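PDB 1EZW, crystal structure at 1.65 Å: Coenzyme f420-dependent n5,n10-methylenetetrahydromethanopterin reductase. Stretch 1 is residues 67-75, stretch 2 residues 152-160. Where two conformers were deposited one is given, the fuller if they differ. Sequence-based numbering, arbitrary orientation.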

# COMPACT_ATOMS: atom_id res chain seq x y z
N ASN A 67 -23.24 8.23 9.34
CA ASN A 67 -24.37 8.74 10.15
C ASN A 67 -23.99 8.84 11.61
O ASN A 67 -22.96 8.33 12.04
CB ASN A 67 -25.59 7.79 9.98
CG ASN A 67 -25.28 6.37 10.42
OD1 ASN A 67 -24.93 5.49 9.60
ND2 ASN A 67 -25.38 6.12 11.71
N PRO A 68 -24.82 9.50 12.42
CA PRO A 68 -24.53 9.66 13.86
C PRO A 68 -24.80 8.47 14.76
O PRO A 68 -24.40 8.49 15.93
CB PRO A 68 -25.51 10.77 14.30
CG PRO A 68 -25.94 11.43 12.98
CD PRO A 68 -26.02 10.27 12.02
N TYR A 69 -25.46 7.45 14.23
CA TYR A 69 -25.98 6.37 15.05
C TYR A 69 -25.28 5.05 15.19
O TYR A 69 -25.25 4.48 16.28
CB TYR A 69 -27.41 6.04 14.58
CG TYR A 69 -28.28 7.29 14.44
CD1 TYR A 69 -28.62 7.78 13.18
CD2 TYR A 69 -28.66 8.03 15.58
CE1 TYR A 69 -29.30 8.98 13.03
CE2 TYR A 69 -29.36 9.27 15.43
CZ TYR A 69 -29.67 9.72 14.14
OH TYR A 69 -30.36 10.93 13.94
N THR A 70 -24.75 4.53 14.09
CA THR A 70 -24.16 3.20 14.16
C THR A 70 -22.78 3.16 14.80
O THR A 70 -22.25 2.06 15.02
CB THR A 70 -24.10 2.56 12.78
OG1 THR A 70 -23.20 3.35 11.98
CG2 THR A 70 -25.54 2.50 12.11
N ARG A 71 -22.17 4.32 15.04
CA ARG A 71 -20.86 4.38 15.71
C ARG A 71 -20.91 5.62 16.58
O ARG A 71 -21.54 6.61 16.21
CB ARG A 71 -19.72 4.62 14.70
CG ARG A 71 -19.59 3.52 13.66
CD ARG A 71 -18.41 3.94 12.73
NE ARG A 71 -18.24 3.03 11.59
CZ ARG A 71 -19.05 3.02 10.53
NH1 ARG A 71 -18.85 2.17 9.52
NH2 ARG A 71 -20.08 3.86 10.49
N HIS A 72 -20.22 5.60 17.72
CA HIS A 72 -20.16 6.77 18.57
C HIS A 72 -19.49 7.89 17.78
O HIS A 72 -18.56 7.65 17.01
CB HIS A 72 -19.33 6.43 19.81
CG HIS A 72 -19.42 7.44 20.92
ND1 HIS A 72 -18.80 8.66 20.86
CD2 HIS A 72 -20.08 7.39 22.11
CE1 HIS A 72 -19.07 9.34 21.97
NE2 HIS A 72 -19.84 8.59 22.74
N PRO A 73 -19.94 9.13 17.92
CA PRO A 73 -19.30 10.20 17.17
C PRO A 73 -17.80 10.36 17.40
O PRO A 73 -17.10 10.82 16.51
CB PRO A 73 -20.13 11.44 17.54
CG PRO A 73 -20.71 11.10 18.84
CD PRO A 73 -21.13 9.67 18.65
N LEU A 74 -17.29 9.94 18.57
CA LEU A 74 -15.86 10.05 18.83
C LEU A 74 -15.13 8.99 17.99
O LEU A 74 -13.99 9.19 17.62
CB LEU A 74 -15.53 9.82 20.32
CG LEU A 74 -15.90 11.03 21.20
CD1 LEU A 74 -15.77 10.62 22.71
CD2 LEU A 74 -14.95 12.22 20.88
N ILE A 75 -15.80 7.86 17.73
CA ILE A 75 -15.21 6.83 16.86
C ILE A 75 -15.21 7.36 15.40
O ILE A 75 -14.23 7.21 14.65
CB ILE A 75 -15.97 5.52 16.97
CG1 ILE A 75 -15.71 4.91 18.36
CG2 ILE A 75 -15.57 4.55 15.85
CD1 ILE A 75 -14.22 4.58 18.60
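Stretch 2 152-160: KYVKTGTAD

Stretch 2 packs on stretch 1 through a short run of apolar side chains centred on Pro73, Leu74 and Val154. The ring of Pro73 meets the valine, with Pro73 CG 3.8 Å from Val154 CG2, and the CA-to-CB bonds of both residues point toward the opposing stretch. The same methyl, Val154 CG2, lies 4.1 Å from His72 CE1, approaching the imidazole obliquely. Val154 is thus seated where the loop of stretch 1 gives way to helix.

Leu74 carries the contact further along stretch 2. With chi1 m and chi2 t, it brings CD1 to 4.0 Å from Ala159 CB, while Leu74 CD1 also lies 4.3 Å from Thr156 CG2. One leucine methyl therefore touches two residues of stretch 2 that are three positions apart in sequence. Between them, Gly157 and Thr158 make no contact with stretch 1. Lys155 does not touch stretch 1 either; its CA-to-CB bond points away and its side chain is extended, with all four chi angles t.

The two segments run in the same sense. Along the chain, the nearest CA pairs progress from Pro68 and Tyr153 (CA to CA 9.1 Å) through Pro73 and Val154 (CA to CA 8.1 Å) to Leu74 and Ala159 (CA to CA 8.7 Å). These separations leave the contact to side chains for the most part, and no backbone-to-backbone hydrogen bond links the stretches. Stretch 2 has no regular helix or strand. In stretch 1, Pro68 to Thr70 have helical phi/psi without the regular bonds, and a helix begins at Pro73. His72 occupies its N-cap position: His72 ND1 accepts a hydrogen bond from Leu74 N at 3.0 Å, nearly linear at 169°, so His72, one of two residues touching Val154, also caps the helix bearing Leu74.

Toward the other end, Tyr153 contributes the largest covered area of any residue in the contact. Its chi1 of 134° lies between the usual wells; this is one of two deposited conformers. The ring reaches over Pro68, with Pro68 CB 3.6 Å from Tyr153 CZ, and Tyr69 CD2 stands 4.3 Å from Tyr153 CE1 in an oblique arrangement. Pro73 CD comes within 3.3 Å of Tyr153 OH, so the phenol tip lies close to both prolines.

The polar edge is a single hydrogen bond, donated by Tyr153 OH to Pro68 O at a short 2.5 Å. The carbonyl oxygen sits at the ring edge, near its plane, and the bond satisfies the hydroxyl at the end of an otherwise apolar contact.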

# COMPACT_ATOMS: atom_id res chain seq x y z
N LYS A 152 -28.18 16.82 23.42
CA LYS A 152 -29.35 15.98 23.62
C LYS A 152 -29.12 14.56 23.13
O LYS A 152 -29.71 13.62 23.63
CB LYS A 152 -30.56 16.49 22.82
CG LYS A 152 -30.99 17.95 23.04
CD LYS A 152 -32.10 18.35 22.01
CE LYS A 152 -33.55 17.87 22.37
NZ LYS A 152 -33.89 16.41 22.47
N TYR A 153 -28.26 14.39 22.11
CA TYR A 153 -28.02 13.06 21.53
C TYR A 153 -26.68 12.47 21.98
O TYR A 153 -26.54 11.26 22.05
CB TYR A 153 -28.13 13.16 19.99
CG TYR A 153 -27.02 12.47 19.19
CD1 TYR A 153 -27.16 11.16 18.73
CD2 TYR A 153 -25.83 13.14 18.93
CE1 TYR A 153 -26.12 10.53 18.03
CE2 TYR A 153 -24.78 12.51 18.23
CZ TYR A 153 -24.94 11.22 17.79
OH TYR A 153 -23.87 10.63 17.11
N VAL A 154 -25.72 13.31 22.32
CA VAL A 154 -24.46 12.78 22.80
C VAL A 154 -23.98 13.65 23.95
O VAL A 154 -24.07 14.88 23.91
CB VAL A 154 -23.35 12.75 21.67
CG1 VAL A 154 -23.11 14.14 21.07
CG2 VAL A 154 -22.06 12.20 22.26
N LYS A 155 -23.51 12.98 25.01
CA LYS A 155 -22.93 13.67 26.14
C LYS A 155 -21.61 12.95 26.41
O LYS A 155 -21.59 11.77 26.69
CB LYS A 155 -23.83 13.62 27.39
CG LYS A 155 -23.15 14.29 28.59
CD LYS A 155 -24.04 14.25 29.86
CE LYS A 155 -23.28 14.85 31.05
NZ LYS A 155 -24.15 15.03 32.25
N THR A 156 -20.51 13.67 26.31
CA THR A 156 -19.21 13.05 26.55
C THR A 156 -18.71 13.39 27.94
O THR A 156 -19.33 14.21 28.66
CB THR A 156 -18.14 13.60 25.59
OG1 THR A 156 -17.84 14.96 25.92
CG2 THR A 156 -18.63 13.55 24.14
N GLY A 157 -17.64 12.73 28.34
CA GLY A 157 -16.94 13.06 29.57
C GLY A 157 -15.85 14.00 29.06
O GLY A 157 -16.04 14.71 28.08
N THR A 158 -14.70 14.07 29.72
CA THR A 158 -13.61 14.92 29.23
C THR A 158 -12.77 13.98 28.39
O THR A 158 -11.92 13.26 28.90
CB THR A 158 -12.82 15.50 30.40
OG1 THR A 158 -13.71 16.37 31.11
CG2 THR A 158 -11.63 16.28 29.91
N ALA A 159 -12.99 14.04 27.08
CA ALA A 159 -12.33 13.09 26.19
C ALA A 159 -11.07 13.62 25.52
O ALA A 159 -11.15 14.33 24.53
CB ALA A 159 -13.34 12.66 25.13
N ASP A 160 -9.91 13.29 26.08
CA ASP A 160 -8.68 13.75 25.51
C ASP A 160 -8.48 13.05 24.17
O ASP A 160 -9.12 12.01 23.88
CB ASP A 160 -7.51 13.50 26.46
CG ASP A 160 -7.25 12.04 26.70
OD1 ASP A 160 -8.20 11.27 26.95
OD2 ASP A 160 -6.07 11.66 26.67